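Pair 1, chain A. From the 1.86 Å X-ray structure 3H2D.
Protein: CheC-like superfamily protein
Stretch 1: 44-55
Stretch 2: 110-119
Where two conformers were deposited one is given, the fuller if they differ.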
# COMPACT_ATOMS: atom_id res chain seq x y z
N SER A 44 6.88 1.23 5.83
CA SER A 44 6.23 2.27 5.02
C SER A 44 4.75 2.29 5.32
O SER A 44 4.16 1.23 5.49
CB SER A 44 6.43 2.00 3.52
OG SER A 44 7.77 2.16 3.12
N GLY A 45 4.17 3.50 5.37
CA GLY A 45 2.73 3.70 5.44
C GLY A 45 2.21 4.08 4.05
O GLY A 45 2.72 5.00 3.43
N LEU A 46 1.20 3.34 3.57
CA LEU A 46 0.60 3.50 2.26
C LEU A 46 -0.91 3.73 2.40
O LEU A 46 -1.56 3.10 3.23
CB LEU A 46 0.80 2.25 1.40
CG LEU A 46 2.17 2.04 0.75
CD1 LEU A 46 3.22 1.86 1.79
CD2 LEU A 46 2.07 0.78 -0.17
N ILE A 47 -1.46 4.62 1.58
CA ILE A 47 -2.87 4.93 1.62
C ILE A 47 -3.35 5.43 0.28
O ILE A 47 -2.64 6.15 -0.43
CB ILE A 47 -3.19 5.97 2.75
CG1 ILE A 47 -4.69 6.01 3.10
CG2 ILE A 47 -2.54 7.39 2.45
CD1 ILE A 47 -4.97 6.58 4.50
N GLY A 48 -4.55 5.03 -0.07
CA GLY A 48 -5.22 5.54 -1.28
C GLY A 48 -6.08 6.74 -0.99
O GLY A 48 -6.54 6.95 0.14
N MSE A 49 -6.32 7.53 -2.06
CA MSE A 49 -7.15 8.73 -2.02
C MSE A 49 -8.08 8.73 -3.22
O MSE A 49 -7.67 8.37 -4.30
CB MSE A 49 -6.29 9.97 -2.07
CG MSE A 49 -5.46 10.16 -0.82
SE MSE A 49 -4.09 11.53 -1.05
CE MSE A 49 -2.85 10.49 -2.16
N VAL A 50 -9.33 9.11 -2.98
CA VAL A 50 -10.32 9.13 -4.05
C VAL A 50 -11.10 10.43 -3.92
O VAL A 50 -11.60 10.76 -2.83
CB VAL A 50 -11.26 7.93 -3.99
CG1 VAL A 50 -12.30 8.01 -5.04
CG2 VAL A 50 -10.49 6.60 -4.17
N GLY A 51 -11.20 11.15 -5.03
CA GLY A 51 -11.96 12.40 -5.08
C GLY A 51 -12.87 12.43 -6.29
O GLY A 51 -12.84 11.52 -7.10
N PRO A 52 -13.71 13.47 -6.40
CA PRO A 52 -14.64 13.58 -7.51
C PRO A 52 -13.97 13.51 -8.87
O PRO A 52 -14.44 12.81 -9.75
CB PRO A 52 -15.27 14.96 -7.33
CG PRO A 52 -15.09 15.30 -5.91
CD PRO A 52 -13.84 14.61 -5.47
N GLN A 53 -12.86 14.23 -9.02
CA GLN A 53 -12.16 14.27 -10.28
C GLN A 53 -10.72 13.79 -10.05
O GLN A 53 -9.78 14.30 -10.66
CB GLN A 53 -12.19 15.71 -10.83
N THR A 54 -10.54 12.79 -9.18
CA THR A 54 -9.19 12.38 -8.86
C THR A 54 -9.08 11.03 -8.17
O THR A 54 -9.97 10.60 -7.45
CB THR A 54 -8.45 13.48 -8.05
OG1 THR A 54 -7.04 13.39 -8.32
CG2 THR A 54 -8.72 13.38 -6.52
N LYS A 55 -7.98 10.34 -8.46
CA LYS A 55 -7.58 9.24 -7.61
C LYS A 55 -6.06 9.14 -7.51
O LYS A 55 -5.33 9.50 -8.43
CB LYS A 55 -8.22 7.92 -8.01
CG LYS A 55 -7.89 7.37 -9.36
CD LYS A 55 -8.61 6.03 -9.62
CE LYS A 55 -10.13 6.16 -9.55
NZ LYS A 55 -10.78 4.90 -9.95
N TYR A 110 -9.35 21.41 -3.84
CA TYR A 110 -9.02 20.06 -4.26
C TYR A 110 -9.62 19.14 -3.21
O TYR A 110 -9.21 19.16 -2.06
CB TYR A 110 -7.51 19.86 -4.32
CG TYR A 110 -6.83 20.81 -5.25
CD1 TYR A 110 -6.29 22.01 -4.77
CD2 TYR A 110 -6.78 20.56 -6.61
CE1 TYR A 110 -5.69 22.92 -5.65
CE2 TYR A 110 -6.19 21.46 -7.49
CZ TYR A 110 -5.64 22.64 -7.01
OH TYR A 110 -5.05 23.51 -7.89
N GLU A 111 -10.64 18.39 -3.62
CA GLU A 111 -11.33 17.46 -2.73
C GLU A 111 -10.93 15.98 -2.94
O GLU A 111 -10.95 15.45 -4.06
CB GLU A 111 -12.82 17.57 -2.92
CG GLU A 111 -13.36 18.96 -2.52
N PHE A 112 -10.64 15.33 -1.83
CA PHE A 112 -10.48 13.86 -1.84
C PHE A 112 -10.80 13.32 -0.47
O PHE A 112 -10.81 14.07 0.54
CB PHE A 112 -9.08 13.39 -2.27
CG PHE A 112 -7.99 13.70 -1.30
CD1 PHE A 112 -7.66 12.83 -0.28
CD2 PHE A 112 -7.26 14.87 -1.44
CE1 PHE A 112 -6.62 13.15 0.63
CE2 PHE A 112 -6.26 15.19 -0.58
CZ PHE A 112 -5.92 14.34 0.45
N GLU A 113 -11.09 12.02 -0.46
CA GLU A 113 -11.30 11.23 0.75
C GLU A 113 -10.18 10.19 0.78
O GLU A 113 -9.79 9.65 -0.27
CB GLU A 113 -12.64 10.49 0.70
CG GLU A 113 -13.90 11.34 0.72
CD GLU A 113 -13.93 12.27 1.89
OE1 GLU A 113 -13.43 11.88 2.97
OE2 GLU A 113 -14.45 13.41 1.73
N MSE A 114 -9.64 9.94 1.96
CA MSE A 114 -8.65 8.90 2.17
C MSE A 114 -9.31 7.56 2.45
O MSE A 114 -10.41 7.49 3.01
CB MSE A 114 -7.73 9.25 3.35
CG MSE A 114 -8.30 9.11 4.73
SE MSE A 114 -6.93 9.75 6.04
CE MSE A 114 -7.25 11.55 5.63
N ALA A 115 -8.61 6.49 2.08
CA ALA A 115 -8.99 5.14 2.43
C ALA A 115 -8.32 4.91 3.78
O ALA A 115 -8.29 5.82 4.60
CB ALA A 115 -8.52 4.17 1.35
N THR A 116 -7.81 3.71 4.04
CA THR A 116 -7.27 3.37 5.32
C THR A 116 -5.79 2.91 5.17
O THR A 116 -5.41 2.36 4.16
CB THR A 116 -8.08 2.30 6.00
OG1 THR A 116 -8.17 1.16 5.14
CG2 THR A 116 -9.48 2.80 6.33
N PRO A 117 -4.96 3.13 6.21
CA PRO A 117 -3.56 2.86 6.02
C PRO A 117 -3.22 1.38 5.93
O PRO A 117 -3.86 0.55 6.54
CB PRO A 117 -2.91 3.40 7.30
CG PRO A 117 -3.89 4.34 7.86
CD PRO A 117 -5.21 3.69 7.55
N MSE A 118 -2.26 1.06 5.08
CA MSE A 118 -1.61 -0.23 5.11
C MSE A 118 -0.17 0.05 5.37
O MSE A 118 0.40 0.99 4.81
CB MSE A 118 -1.76 -0.95 3.78
CG MSE A 118 -3.11 -1.57 3.60
SE MSE A 118 -3.33 -2.10 1.76
CE MSE A 118 -3.83 -0.39 0.99
N VAL A 119 0.41 -0.75 6.25
CA VAL A 119 1.81 -0.61 6.62
C VAL A 119 2.62 -1.83 6.20
O VAL A 119 2.28 -2.97 6.54
CB VAL A 119 1.99 -0.34 8.15
CG1 VAL A 119 3.46 -0.09 8.53
CG2 VAL A 119 1.08 0.85 8.52
O HOH W 1 -5.46 2.60 1.39

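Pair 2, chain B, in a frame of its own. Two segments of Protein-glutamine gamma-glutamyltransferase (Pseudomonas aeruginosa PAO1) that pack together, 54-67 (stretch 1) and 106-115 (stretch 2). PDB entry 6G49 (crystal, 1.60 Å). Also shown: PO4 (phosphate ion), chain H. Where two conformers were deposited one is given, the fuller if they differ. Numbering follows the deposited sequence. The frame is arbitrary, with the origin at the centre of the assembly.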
# COMPACT_ATOMS: atom_id res chain seq x y z
N GLU B 54 11.41 16.33 1.42
CA GLU B 54 11.92 16.07 2.69
C GLU B 54 12.30 14.60 2.80
O GLU B 54 11.67 13.72 2.23
CB GLU B 54 10.93 16.49 3.77
CG GLU B 54 10.79 18.00 3.76
CD GLU B 54 10.10 18.57 4.96
OE1 GLU B 54 10.68 19.47 5.58
OE2 GLU B 54 9.03 18.08 5.26
N LEU B 55 13.31 14.35 3.61
CA LEU B 55 13.74 12.96 3.83
C LEU B 55 12.80 12.23 4.79
O LEU B 55 12.48 12.72 5.88
CB LEU B 55 15.12 12.96 4.47
CG LEU B 55 15.83 11.62 4.60
CD1 LEU B 55 16.04 10.99 3.24
CD2 LEU B 55 17.16 11.86 5.28
N ALA B 56 12.44 10.97 4.44
CA ALA B 56 11.67 10.16 5.31
C ALA B 56 12.52 9.16 6.12
O ALA B 56 12.36 9.08 7.34
CB ALA B 56 10.60 9.44 4.49
N PHE B 57 13.42 8.45 5.44
CA PHE B 57 14.28 7.44 6.12
C PHE B 57 15.43 7.10 5.18
O PHE B 57 15.40 7.45 4.01
CB PHE B 57 13.53 6.22 6.65
CG PHE B 57 12.82 5.38 5.63
CD1 PHE B 57 11.59 5.76 5.12
CD2 PHE B 57 13.42 4.22 5.16
CE1 PHE B 57 10.93 4.93 4.20
CE2 PHE B 57 12.76 3.41 4.23
CZ PHE B 57 11.52 3.78 3.78
N ARG B 58 16.40 6.39 5.74
CA ARG B 58 17.56 5.90 5.03
C ARG B 58 17.67 4.42 5.39
O ARG B 58 17.26 4.01 6.45
CB ARG B 58 18.81 6.68 5.38
CG ARG B 58 18.77 8.08 4.79
CD ARG B 58 19.94 8.92 5.23
NE ARG B 58 19.79 9.35 6.60
CZ ARG B 58 20.77 9.83 7.33
NH1 ARG B 58 21.98 9.93 6.82
NH2 ARG B 58 20.55 10.20 8.57
N VAL B 59 18.22 3.63 4.48
CA VAL B 59 18.28 2.18 4.64
C VAL B 59 19.63 1.67 4.15
O VAL B 59 20.05 2.00 3.06
CB VAL B 59 17.16 1.44 3.88
CG1 VAL B 59 17.19 -0.06 4.16
CG2 VAL B 59 15.81 1.95 4.22
N ARG B 60 20.19 0.74 4.91
CA ARG B 60 21.42 0.06 4.54
C ARG B 60 21.16 -1.46 4.62
O ARG B 60 20.80 -1.95 5.66
CB ARG B 60 22.56 0.46 5.47
CG ARG B 60 23.95 0.32 4.88
CD ARG B 60 24.99 1.03 5.74
NE ARG B 60 25.44 2.32 5.22
CZ ARG B 60 25.57 3.41 5.95
NH1 ARG B 60 25.26 3.40 7.23
NH2 ARG B 60 26.01 4.54 5.42
N PHE B 61 21.35 -2.18 3.51
CA PHE B 61 21.12 -3.60 3.48
C PHE B 61 22.40 -4.36 3.87
O PHE B 61 23.51 -3.86 3.56
CB PHE B 61 20.71 -4.01 2.06
CG PHE B 61 19.23 -3.75 1.79
CD1 PHE B 61 18.78 -2.55 1.30
CD2 PHE B 61 18.32 -4.75 2.10
CE1 PHE B 61 17.42 -2.35 1.08
CE2 PHE B 61 16.96 -4.57 1.86
CZ PHE B 61 16.54 -3.37 1.35
N GLU B 62 22.25 -5.53 4.52
CA GLU B 62 23.43 -6.39 4.81
C GLU B 62 24.09 -6.86 3.51
O GLU B 62 25.33 -6.85 3.40
CB GLU B 62 23.02 -7.53 5.72
CG GLU B 62 22.77 -7.08 7.14
CD GLU B 62 22.79 -8.18 8.18
OE1 GLU B 62 23.07 -9.32 7.80
OE2 GLU B 62 22.50 -7.88 9.37
N GLY B 63 23.29 -7.30 2.54
CA GLY B 63 23.81 -7.75 1.23
C GLY B 63 23.52 -6.76 0.12
O GLY B 63 23.52 -5.54 0.34
N ALA B 64 23.22 -7.31 -1.07
CA ALA B 64 22.98 -6.53 -2.27
C ALA B 64 21.62 -5.84 -2.12
O ALA B 64 20.72 -6.35 -1.43
CB ALA B 64 23.02 -7.41 -3.50
N LEU B 65 21.51 -4.66 -2.73
CA LEU B 65 20.28 -3.93 -2.74
C LEU B 65 19.27 -4.77 -3.53
O LEU B 65 19.58 -5.18 -4.65
CB LEU B 65 20.55 -2.61 -3.45
CG LEU B 65 19.40 -1.60 -3.42
CD1 LEU B 65 19.12 -1.17 -1.99
CD2 LEU B 65 19.73 -0.40 -4.29
N PRO B 66 18.04 -5.06 -3.04
CA PRO B 66 17.06 -5.71 -3.89
C PRO B 66 16.73 -4.84 -5.10
O PRO B 66 16.95 -3.63 -5.10
CB PRO B 66 15.81 -5.83 -3.02
CG PRO B 66 16.36 -5.79 -1.61
CD PRO B 66 17.53 -4.84 -1.67
N PRO B 67 16.20 -5.44 -6.18
CA PRO B 67 15.70 -4.66 -7.31
C PRO B 67 14.62 -3.64 -6.88
O PRO B 67 13.84 -3.94 -5.97
CB PRO B 67 15.04 -5.71 -8.21
CG PRO B 67 15.56 -7.05 -7.75
CD PRO B 67 15.95 -6.88 -6.30
N GLU B 106 15.17 -14.33 3.70
CA GLU B 106 15.14 -13.32 4.75
C GLU B 106 16.03 -12.17 4.28
O GLU B 106 17.18 -12.39 3.94
CB GLU B 106 15.64 -13.88 6.07
CG GLU B 106 15.67 -12.91 7.24
CD GLU B 106 16.35 -13.46 8.49
OE1 GLU B 106 16.67 -14.64 8.48
OE2 GLU B 106 16.53 -12.72 9.48
N LEU B 107 15.49 -10.93 4.26
CA LEU B 107 16.27 -9.74 3.89
C LEU B 107 16.54 -8.99 5.20
O LEU B 107 15.65 -8.74 5.99
CB LEU B 107 15.50 -8.81 2.94
CG LEU B 107 15.07 -9.38 1.60
CD1 LEU B 107 14.34 -8.34 0.77
CD2 LEU B 107 16.27 -9.90 0.83
N ARG B 108 17.80 -8.64 5.43
CA ARG B 108 18.24 -8.00 6.65
C ARG B 108 18.81 -6.62 6.33
O ARG B 108 19.58 -6.42 5.37
CB ARG B 108 19.32 -8.83 7.36
CG ARG B 108 18.81 -10.17 7.87
CD ARG B 108 19.87 -10.84 8.75
NE ARG B 108 19.37 -12.00 9.49
CZ ARG B 108 19.75 -13.26 9.29
NH1 ARG B 108 20.72 -13.54 8.43
NH2 ARG B 108 19.16 -14.25 9.95
N TYR B 109 18.35 -5.62 7.09
CA TYR B 109 18.72 -4.28 6.81
C TYR B 109 18.53 -3.41 8.05
O TYR B 109 17.77 -3.74 8.92
CB TYR B 109 17.99 -3.71 5.58
CG TYR B 109 16.47 -3.85 5.62
CD1 TYR B 109 15.87 -5.03 5.24
CD2 TYR B 109 15.64 -2.82 6.09
CE1 TYR B 109 14.49 -5.20 5.32
CE2 TYR B 109 14.25 -2.97 6.11
CZ TYR B 109 13.68 -4.17 5.74
OH TYR B 109 12.31 -4.33 5.76
N ASP B 110 19.22 -2.27 8.06
CA ASP B 110 19.06 -1.32 9.11
C ASP B 110 18.41 -0.04 8.54
O ASP B 110 18.64 0.32 7.39
CB ASP B 110 20.41 -0.95 9.68
CG ASP B 110 21.12 -2.12 10.33
OD1 ASP B 110 20.40 -3.07 10.77
OD2 ASP B 110 22.36 -2.00 10.43
N VAL B 111 17.62 0.62 9.39
CA VAL B 111 16.90 1.84 9.00
C VAL B 111 17.23 2.94 9.99
O VAL B 111 17.30 2.67 11.17
CB VAL B 111 15.38 1.62 9.00
CG1 VAL B 111 14.65 2.90 8.57
CG2 VAL B 111 15.05 0.43 8.11
N ILE B 112 17.43 4.14 9.50
CA ILE B 112 17.35 5.38 10.33
C ILE B 112 16.19 6.22 9.78
O ILE B 112 16.24 6.65 8.64
CB ILE B 112 18.68 6.16 10.42
CG1 ILE B 112 18.52 7.34 11.39
CG2 ILE B 112 19.23 6.63 9.08
CD1 ILE B 112 19.83 8.06 11.70
N MET B 113 15.18 6.39 10.63
CA MET B 113 13.95 7.10 10.29
C MET B 113 14.07 8.53 10.82
O MET B 113 14.46 8.74 11.94
CB MET B 113 12.80 6.41 11.03
CG MET B 113 11.57 6.33 10.31
SD MET B 113 10.41 5.37 11.38
CE MET B 113 9.16 6.66 11.41
N GLN B 114 13.61 9.46 10.04
CA GLN B 114 13.40 10.83 10.49
C GLN B 114 12.12 10.87 11.30
O GLN B 114 11.24 10.01 11.17
CB GLN B 114 13.27 11.76 9.31
CG GLN B 114 14.47 11.81 8.38
CD GLN B 114 15.66 12.36 9.13
OE1 GLN B 114 15.69 13.53 9.56
NE2 GLN B 114 16.58 11.47 9.39
N PRO B 115 11.95 11.87 12.18
CA PRO B 115 10.69 12.00 12.91
C PRO B 115 9.49 12.07 11.94
O PRO B 115 9.56 12.77 10.93
CB PRO B 115 10.85 13.35 13.63
CG PRO B 115 12.32 13.50 13.77
CD PRO B 115 12.92 12.92 12.51
P PO4 H . 26.74 8.19 6.33
O1 PO4 H . 26.50 6.66 6.50
O2 PO4 H . 26.88 8.68 4.90
O3 PO4 H . 25.71 9.07 7.04
O4 PO4 H . 28.05 8.70 6.92
O HOH W 2 13.44 15.04 7.55
O HOH W 3 9.94 9.56 8.75
O HOH W 4 17.10 9.28 7.85
O HOH W 5 20.65 -5.47 9.82
O HOH W 6 20.32 -7.45 2.89

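Both pairs place two antiparallel strands side by side, and 14 central residues superpose with an RMSD of 1.0 Å over N, CA and C. The closest agreement comes where I47(A) falls on F57(B), G48(A) on R58(B) and M114(A) on V111(B).

The backbone rhythm is common to both. In pair 1, V50(A) and E113(A) exchange two hydrogen bonds, V50(A) N to E113(A) O at 2.8 Å and E113(A) N to V50(A) O at 2.7 Å. The matching residues of pair 2 do the same: R60(B) N lies 3.0 Å from D110(B) O, and D110(B) N 2.9 Å from R60(B) O. Between such rungs the strands draw closer, and M49(A) faces M114(A) as V59(B) faces V111(B).

The two ladders differ in continuity. Pair 2 is regular from F57(B) to F61(B). R58(B) and I112(B) form a full rung, with R58(B) N 2.9 Å from I112(B) O and I112(B) N 3.1 Å from R58(B) O. At the matching place in pair 1 one half remains, A115(A) N to G48(A) O at 2.9 Å. The other is replaced by a water, which accepts from G48(A) N at 3.0 Å and donates to T116(A) O at 2.8 Å. Here the register shifts by one residue before L46(A) and M118(A) resume pairing, so P117(A), which has no amide hydrogen to offer, sits between ladders.

On the face carrying M49(A) and V59(B), an aromatic ring is packed in two ways. F112(A) and Y109(B) match, their side-chain centres 1.3 Å apart. In pair 1 the flexible selenomethionine M49(A) brings its polarizable SE over the F112(A) ring, 3.8 Å from the centroid. In pair 2 the shorter, branched V59(B) touches Y109(B) through CG1, 3.7 Å from CD2, and F61(B) supplies a second ring: its CE2 comes within 3.6 Å of Y109(B) CD1, and Y109(B) CB lies over the F61(B) face, 4.0 Å from the centroid. The counterpart of F61(B) is G51(A). An ideal CB there would clash with E111(A) O, so glycine suits the close approach, in which G51(A) CA comes 3.4 Å from E111(A) O.

I47(A) and F57(B) both offer apolar surface. I47(A) CD1 lies 4.0 Å from M114(A) CB, and F57(B) CD2 likewise 3.9 Å from V111(B) CG1, so a branched aliphatic chain and an aromatic ring cover the same matched position.

The other face diverges more. Buried V50(A) presents a compact apolar side chain where exposed R60(B) carries charge outward; its NH2 makes a very short hydrogen bond, 2.4 Å, to O1 of a phosphate probably from the crystallisation liquor. Where G48(A) has no side chain, R58(B) lays its long chain beside I112(B), with NE 3.7 Å from CG2. Its NE also donates to a water at 3.0 Å, which in turn donates to I112(B) O at 2.9 Å. Arginine thus combines apolar cover with a polar end.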